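Local coordinates for protein dehalogenase-like hydrolase (PDB 3UMB) that probably catalyses the hydrolytic dehalogenation of small (S)-2-haloalkanoic acids to the corresponding (R)-2-hydroxyalkanoic acids, as a member of the HAD-like hydrolase superfamily, at residues F168-A172 and A173-F177; R220-L223 and Q224-A228. All coordinates share one frame; numbering follows the deposited sequence.

Interaction 1 of 2, residues F168-A172 and A173-F177; sequences FGVPA and AQILF
Two successive backbone hydrogen bonds are of the i to i+3 kind: I175 N reaches A172 O at 2.9 Å with an N-H...O angle of 165°, and Q174 N reaches P171 O at 3.1 Å. Both donors stand above the plane of the carbonyl they use, more than 50° out of it, and the spacing defines two overlapping turns of a short 3-10 segment leading into strand 175-179. Over these turns the Q174 side chain, extended beyond CG, folds back and crosses the proline ring, with NE2 3.8 Å from CG of P171 and OE1 3.9 Å from its CD. Beneath, V170 and I175 meet; CG2 of V170 is modelled 3.2 Å from CG1 of I175, shorter than normal contact, so locally strained or slightly misplaced. I175 sends CG1 away from its own carbonyl carbon (chi1 -60°); the extended chain beyond CG1 then takes CD1 on toward CB of F168, 4.0 Å away. The F168 ring meets H144 edge-to-face. G169, with positive phi, ends helix 163-168. Polar backbone pairing and hydrocarbon contact thus fix the short alpha-to-beta connection of a Rossmann-like HAD core.

Interaction 2 of 2, residues R220-L223 and Q224-A228; sequences RDLL and QFVQA
In L222 and F225 the first torsion sets CG opposite the residue's own N (chi1 160° in L222, and much the same in F225), and V226 sends CG2 the other way, anti to its carbonyl carbon. The i, i+3, i+4 spacing puts the three on one flank of helix 219-227, and these rotations turn L222 CD1 toward V226 CG2, 4.0 Å away, and, more loosely, toward F225 CD2 at 4.4 Å. The L222 carbonyl oxygen sits at the edge of the F225 ring, near its plane. On another side, L223 and Q227 cross at an angle: the Q227 amide lies against CG and CD1 of L223, with NE2 3.7 Å from CD1. The backbone beneath is regular alpha helix, with i to i+4 bonds from Q224 N to R220 O, F225 N to D221 O, V226 N to L222 O and Q227 N to L223 O. The last two run nearly along the C=O axis, whereas the F225 bond is more bent, with an N-H...O angle of 146°. D221 lies near the start of the helix, where OD2 accepts from the backbone N of H217 and its own N donates to OD1 of D218. These two bonds, to H217 and D218, tie the first turn to the residues just before it. The helix is therefore amphipathic: L222, F225 and V226 give hydrocarbon to L176 of the central sheet and L223 packs on helix 104-112, while R220, Q224 and Q227 keep an exposed polar surface.

In the fold
Interaction 1 comes first along the chain, linking helix 163-168 to strand 175-179; interaction 2 follows later, within the C-terminal helix 219-227. Their centres are about 17 Å apart, yet they touch through L176, which points away from the turn of interaction 1: its CD2 lies 3.5 Å from CD1 of L222, and its CD1 lies 3.9 Å from CE2 of F225. Strand 175-179 is an inner member of the six-stranded parallel sheet, between strands 6-9 and 194-198, and the closing helix packs on it. Both contacts therefore belong to the Rossmann-like core, away from the magnesium sites, and connect the last modelled helix to the central sheet.

Interaction 1 of 2, residues F168-A172 and A173-F177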
ATOM      1  N   PHE A 168      16.391  22.785  -2.901  1.00 33.99           N
ATOM      2  CA  PHE A 168      16.274  23.823  -3.936  1.00 36.25           C
ATOM      3  C   PHE A 168      16.195  25.257  -3.400  1.00 37.42           C
ATOM      4  O   PHE A 168      16.313  26.193  -4.182  1.00 38.19           O
ATOM      5  CB  PHE A 168      15.089  23.519  -4.883  1.00 36.33           C
ATOM      6  CG  PHE A 168      15.434  22.468  -5.914  1.00 39.00           C
ATOM      7  CD1 PHE A 168      15.943  22.830  -7.145  1.00 39.90           C
ATOM      8  CD2 PHE A 168      15.369  21.116  -5.591  1.00 38.76           C
ATOM      9  CE1 PHE A 168      16.318  21.859  -8.058  1.00 41.61           C
ATOM     10  CE2 PHE A 168      15.754  20.150  -6.492  1.00 40.00           C
ATOM     11  CZ  PHE A 168      16.228  20.515  -7.727  1.00 41.03           C
ATOM     12  N   GLY A 169      15.983  25.402  -2.089  1.00 37.98           N
ATOM     13  CA  GLY A 169      15.889  26.680  -1.441  1.00 38.39           C
ATOM     14  C   GLY A 169      14.638  27.428  -1.830  1.00 39.43           C
ATOM     15  O   GLY A 169      14.592  28.642  -1.660  1.00 40.00           O
ATOM     16  N   VAL A 170      13.619  26.712  -2.331  1.00 39.71           N
ATOM     17  CA  VAL A 170      12.322  27.302  -2.707  1.00 39.52           C
ATOM     18  C   VAL A 170      11.137  26.566  -2.048  1.00 39.03           C
ATOM     19  O   VAL A 170      11.248  25.389  -1.725  1.00 38.53           O
ATOM     20  CB  VAL A 170      12.122  27.325  -4.256  1.00 39.99           C
ATOM     21  CG1 VAL A 170      13.280  28.093  -4.934  1.00 41.40           C
ATOM     22  CG2 VAL A 170      12.017  25.922  -4.832  1.00 39.44           C
ATOM     23  N   PRO A 171      10.010  27.277  -1.822  1.00 38.19           N
ATOM     24  CA  PRO A 171       8.795  26.663  -1.322  1.00 37.53           C
ATOM     25  C   PRO A 171       8.327  25.625  -2.299  1.00 36.53           C
ATOM     26  O   PRO A 171       8.617  25.749  -3.478  1.00 37.35           O
ATOM     27  CB  PRO A 171       7.776  27.817  -1.318  1.00 37.43           C
ATOM     28  CG  PRO A 171       8.560  29.014  -1.238  1.00 38.03           C
ATOM     29  CD  PRO A 171       9.878  28.742  -1.912  1.00 38.55           C
ATOM     30  N   ALA A 172       7.594  24.636  -1.802  1.00 35.84           N
ATOM     31  CA  ALA A 172       6.881  23.627  -2.615  1.00 34.69           C
ATOM     32  C   ALA A 172       6.080  24.244  -3.789  1.00 33.87           C
ATOM     33  O   ALA A 172       6.114  23.732  -4.920  1.00 32.38           O
ATOM     34  CB  ALA A 172       5.941  22.816  -1.719  1.00 33.44           C
ATOM     35  N   ALA A 173       5.368  25.336  -3.516  1.00 34.05           N
ATOM     36  CA  ALA A 173       4.501  25.955  -4.546  1.00 34.22           C
ATOM     37  C   ALA A 173       5.257  26.350  -5.805  1.00 33.69           C
ATOM     38  O   ALA A 173       4.669  26.411  -6.895  1.00 34.24           O
ATOM     39  CB  ALA A 173       3.754  27.136  -3.998  1.00 34.89           C
ATOM     40  N   GLN A 174       6.556  26.564  -5.674  1.00 32.47           N
ATOM     41  CA  GLN A 174       7.364  26.999  -6.806  1.00 32.71           C
ATOM     42  C   GLN A 174       8.179  25.875  -7.452  1.00 31.27           C
ATOM     43  O   GLN A 174       9.022  26.142  -8.302  1.00 30.49           O
ATOM     44  CB  GLN A 174       8.321  28.125  -6.346  1.00 33.12           C
ATOM     45  CG  GLN A 174       7.587  29.397  -5.863  1.00 35.43           C
ATOM     46  CD  GLN A 174       8.520  30.409  -5.174  1.00 39.10           C
ATOM     47  OE1 GLN A 174       9.737  30.447  -5.432  1.00 38.54           O
ATOM     48  NE2 GLN A 174       7.940  31.238  -4.290  1.00 40.99           N
ATOM     49  N   ILE A 175       7.970  24.635  -7.023  1.00 29.60           N
ATOM     50  CA  ILE A 175       8.610  23.482  -7.662  1.00 28.52           C
ATOM     51  C   ILE A 175       7.522  22.761  -8.436  1.00 27.14           C
ATOM     52  O   ILE A 175       6.407  22.610  -7.948  1.00 26.38           O
ATOM     53  CB  ILE A 175       9.299  22.556  -6.625  1.00 28.33           C
ATOM     54  CG1 ILE A 175      10.378  23.348  -5.864  1.00 28.17           C
ATOM     55  CG2 ILE A 175       9.931  21.330  -7.291  1.00 28.17           C
ATOM     56  CD1 ILE A 175      11.212  22.526  -4.875  1.00 25.29           C
ATOM     57  N   LEU A 176       7.823  22.392  -9.680  1.00 26.83           N
ATOM     58  CA  LEU A 176       6.951  21.487 -10.423  1.00 25.68           C
ATOM     59  C   LEU A 176       7.389  20.053 -10.124  1.00 24.24           C
ATOM     60  O   LEU A 176       8.539  19.649 -10.378  1.00 22.76           O
ATOM     61  CB  LEU A 176       6.960  21.739 -11.931  1.00 26.34           C
ATOM     62  CG  LEU A 176       6.049  20.781 -12.722  1.00 27.07           C
ATOM     63  CD1 LEU A 176       4.558  20.927 -12.348  1.00 28.04           C
ATOM     64  CD2 LEU A 176       6.259  20.975 -14.221  1.00 29.52           C
ATOM     65  N   PHE A 177       6.441  19.293  -9.590  1.00 22.80           N
ATOM     66  CA  PHE A 177       6.687  17.921  -9.203  1.00 21.99           C
ATOM     67  C   PHE A 177       6.100  17.004 -10.264  1.00 21.97           C
ATOM     68  O   PHE A 177       4.901  17.036 -10.538  1.00 22.70           O
ATOM     69  CB  PHE A 177       6.054  17.642  -7.846  1.00 21.79           C
ATOM     70  CG  PHE A 177       6.337  16.268  -7.355  1.00 22.65           C
ATOM     71  CD1 PHE A 177       7.487  16.005  -6.630  1.00 23.67           C
ATOM     72  CD2 PHE A 177       5.495  15.204  -7.705  1.00 19.76           C
ATOM     73  CE1 PHE A 177       7.775  14.688  -6.225  1.00 28.27           C
ATOM     74  CE2 PHE A 177       5.769  13.910  -7.318  1.00 21.82           C
ATOM     75  CZ  PHE A 177       6.899  13.633  -6.553  1.00 23.49           C
TER

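Interaction 2 of 2, residues R220-L223 and Q224-A228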
ATOM      1  N   ARG A 220       6.957  14.678 -23.091  1.00 41.92           N
ATOM      2  CA  ARG A 220       6.822  15.733 -24.057  1.00 42.40           C
ATOM      3  C   ARG A 220       5.520  16.447 -23.809  1.00 42.39           C
ATOM      4  O   ARG A 220       5.440  17.648 -24.017  1.00 42.83           O
ATOM      5  CB  ARG A 220       6.916  15.144 -25.461  1.00 43.39           C
ATOM      6  CG  ARG A 220       8.272  14.457 -25.713  1.00 46.21           C
ATOM      7  CD  ARG A 220       8.390  13.726 -27.077  1.00 49.82           C
ATOM      8  NE  ARG A 220       7.612  12.483 -27.112  1.00 50.73           N
ATOM      9  CZ  ARG A 220       7.696  11.551 -28.061  1.00 52.13           C
ATOM     10  NH1 ARG A 220       8.567  11.681 -29.068  1.00 53.80           N
ATOM     11  NH2 ARG A 220       6.908  10.478 -28.001  1.00 50.98           N
ATOM     12  N   ASP A 221       4.497  15.760 -23.309  1.00 42.25           N
ATOM     13  CA  ASP A 221       3.341  16.516 -22.824  1.00 42.55           C
ATOM     14  C   ASP A 221       3.719  17.428 -21.665  1.00 42.21           C
ATOM     15  O   ASP A 221       3.127  18.504 -21.525  1.00 42.48           O
ATOM     16  CB  ASP A 221       2.165  15.617 -22.436  1.00 42.70           C
ATOM     17  CG  ASP A 221       1.490  14.982 -23.641  1.00 43.70           C
ATOM     18  OD1 ASP A 221       1.392  15.632 -24.717  1.00 45.25           O
ATOM     19  OD2 ASP A 221       1.063  13.818 -23.503  1.00 44.28           O
ATOM     20  N   LEU A 222       4.686  17.010 -20.841  1.00 41.91           N
ATOM     21  CA  LEU A 222       5.113  17.813 -19.678  1.00 41.94           C
ATOM     22  C   LEU A 222       5.761  19.124 -20.129  1.00 43.29           C
ATOM     23  O   LEU A 222       5.446  20.199 -19.606  1.00 42.95           O
ATOM     24  CB  LEU A 222       6.087  17.044 -18.770  1.00 40.74           C
ATOM     25  CG  LEU A 222       6.916  17.984 -17.863  1.00 38.73           C
ATOM     26  CD1 LEU A 222       6.094  18.621 -16.777  1.00 31.09           C
ATOM     27  CD2 LEU A 222       8.090  17.293 -17.276  1.00 37.53           C
ATOM     28  N   LEU A 223       6.683  19.001 -21.091  1.00 45.39           N
ATOM     29  CA  LEU A 223       7.264  20.151 -21.814  1.00 46.43           C
ATOM     30  C   LEU A 223       6.174  21.083 -22.334  1.00 47.35           C
ATOM     31  O   LEU A 223       6.236  22.294 -22.090  1.00 47.78           O
ATOM     32  CB  LEU A 223       8.134  19.663 -22.974  1.00 46.61           C
ATOM     33  CG  LEU A 223       9.178  20.627 -23.557  1.00 47.81           C
ATOM     34  CD1 LEU A 223      10.008  21.373 -22.499  1.00 46.25           C
ATOM     35  CD2 LEU A 223      10.103  19.858 -24.532  1.00 49.77           C
ATOM     36  N   GLN A 224       5.175  20.523 -23.029  1.00 48.08           N
ATOM     37  CA  GLN A 224       4.055  21.320 -23.554  1.00 48.89           C
ATOM     38  C   GLN A 224       3.617  22.257 -22.430  1.00 48.89           C
ATOM     39  O   GLN A 224       3.580  23.471 -22.589  1.00 48.94           O
ATOM     40  CB  GLN A 224       2.847  20.444 -23.961  1.00 49.45           C
ATOM     41  CG  GLN A 224       2.580  20.149 -25.457  1.00 51.75           C
ATOM     42  CD  GLN A 224       1.151  19.504 -25.721  1.00 55.36           C
ATOM     43  OE1 GLN A 224       0.919  18.296 -25.492  1.00 55.33           O
ATOM     44  NE2 GLN A 224       0.215  20.329 -26.213  1.00 55.04           N
ATOM     45  N   PHE A 225       3.331  21.651 -21.276  1.00 48.79           N
ATOM     46  CA  PHE A 225       2.617  22.293 -20.162  1.00 48.19           C
ATOM     47  C   PHE A 225       3.398  23.415 -19.495  1.00 48.72           C
ATOM     48  O   PHE A 225       2.821  24.451 -19.139  1.00 48.53           O
ATOM     49  CB  PHE A 225       2.222  21.210 -19.133  1.00 47.93           C
ATOM     50  CG  PHE A 225       1.990  21.719 -17.737  1.00 45.00           C
ATOM     51  CD1 PHE A 225       0.716  22.067 -17.311  1.00 42.96           C
ATOM     52  CD2 PHE A 225       3.037  21.805 -16.837  1.00 44.28           C
ATOM     53  CE1 PHE A 225       0.498  22.519 -16.025  1.00 42.77           C
ATOM     54  CE2 PHE A 225       2.817  22.254 -15.531  1.00 43.11           C
ATOM     55  CZ  PHE A 225       1.554  22.611 -15.135  1.00 42.49           C
ATOM     56  N   VAL A 226       4.692  23.186 -19.300  1.00 48.98           N
ATOM     57  CA  VAL A 226       5.567  24.198 -18.718  1.00 49.89           C
ATOM     58  C   VAL A 226       5.562  25.445 -19.643  1.00 50.78           C
ATOM     59  O   VAL A 226       5.140  26.550 -19.239  1.00 50.40           O
ATOM     60  CB  VAL A 226       7.038  23.659 -18.537  1.00 49.96           C
ATOM     61  CG1 VAL A 226       7.899  24.689 -17.799  1.00 49.76           C
ATOM     62  CG2 VAL A 226       7.062  22.332 -17.786  1.00 48.38           C
ATOM     63  N   GLN A 227       5.986  25.224 -20.895  1.00 51.66           N
ATOM     64  CA  GLN A 227       6.047  26.282 -21.921  1.00 52.31           C
ATOM     65  C   GLN A 227       4.765  27.151 -21.948  1.00 52.45           C
ATOM     66  O   GLN A 227       4.862  28.368 -22.045  1.00 52.81           O
ATOM     67  CB  GLN A 227       6.413  25.688 -23.299  1.00 52.52           C
ATOM     68  CG  GLN A 227       7.928  25.376 -23.437  1.00 52.83           C
ATOM     69  CD  GLN A 227       8.280  24.335 -24.521  1.00 55.21           C
ATOM     70  OE1 GLN A 227       7.413  23.627 -25.044  1.00 57.38           O
ATOM     71  NE2 GLN A 227       9.573  24.244 -24.856  1.00 55.74           N
ATOM     72  N   ALA A 228       3.587  26.545 -21.781  1.00 52.47           N
ATOM     73  CA  ALA A 228       2.337  27.317 -21.647  1.00 52.63           C
ATOM     74  C   ALA A 228       2.360  28.344 -20.486  1.00 53.03           C
ATOM     75  O   ALA A 228       2.090  28.039 -19.313  1.00 53.34           O
ATOM     76  CB  ALA A 228       1.138  26.380 -21.519  1.00 52.26           C
TER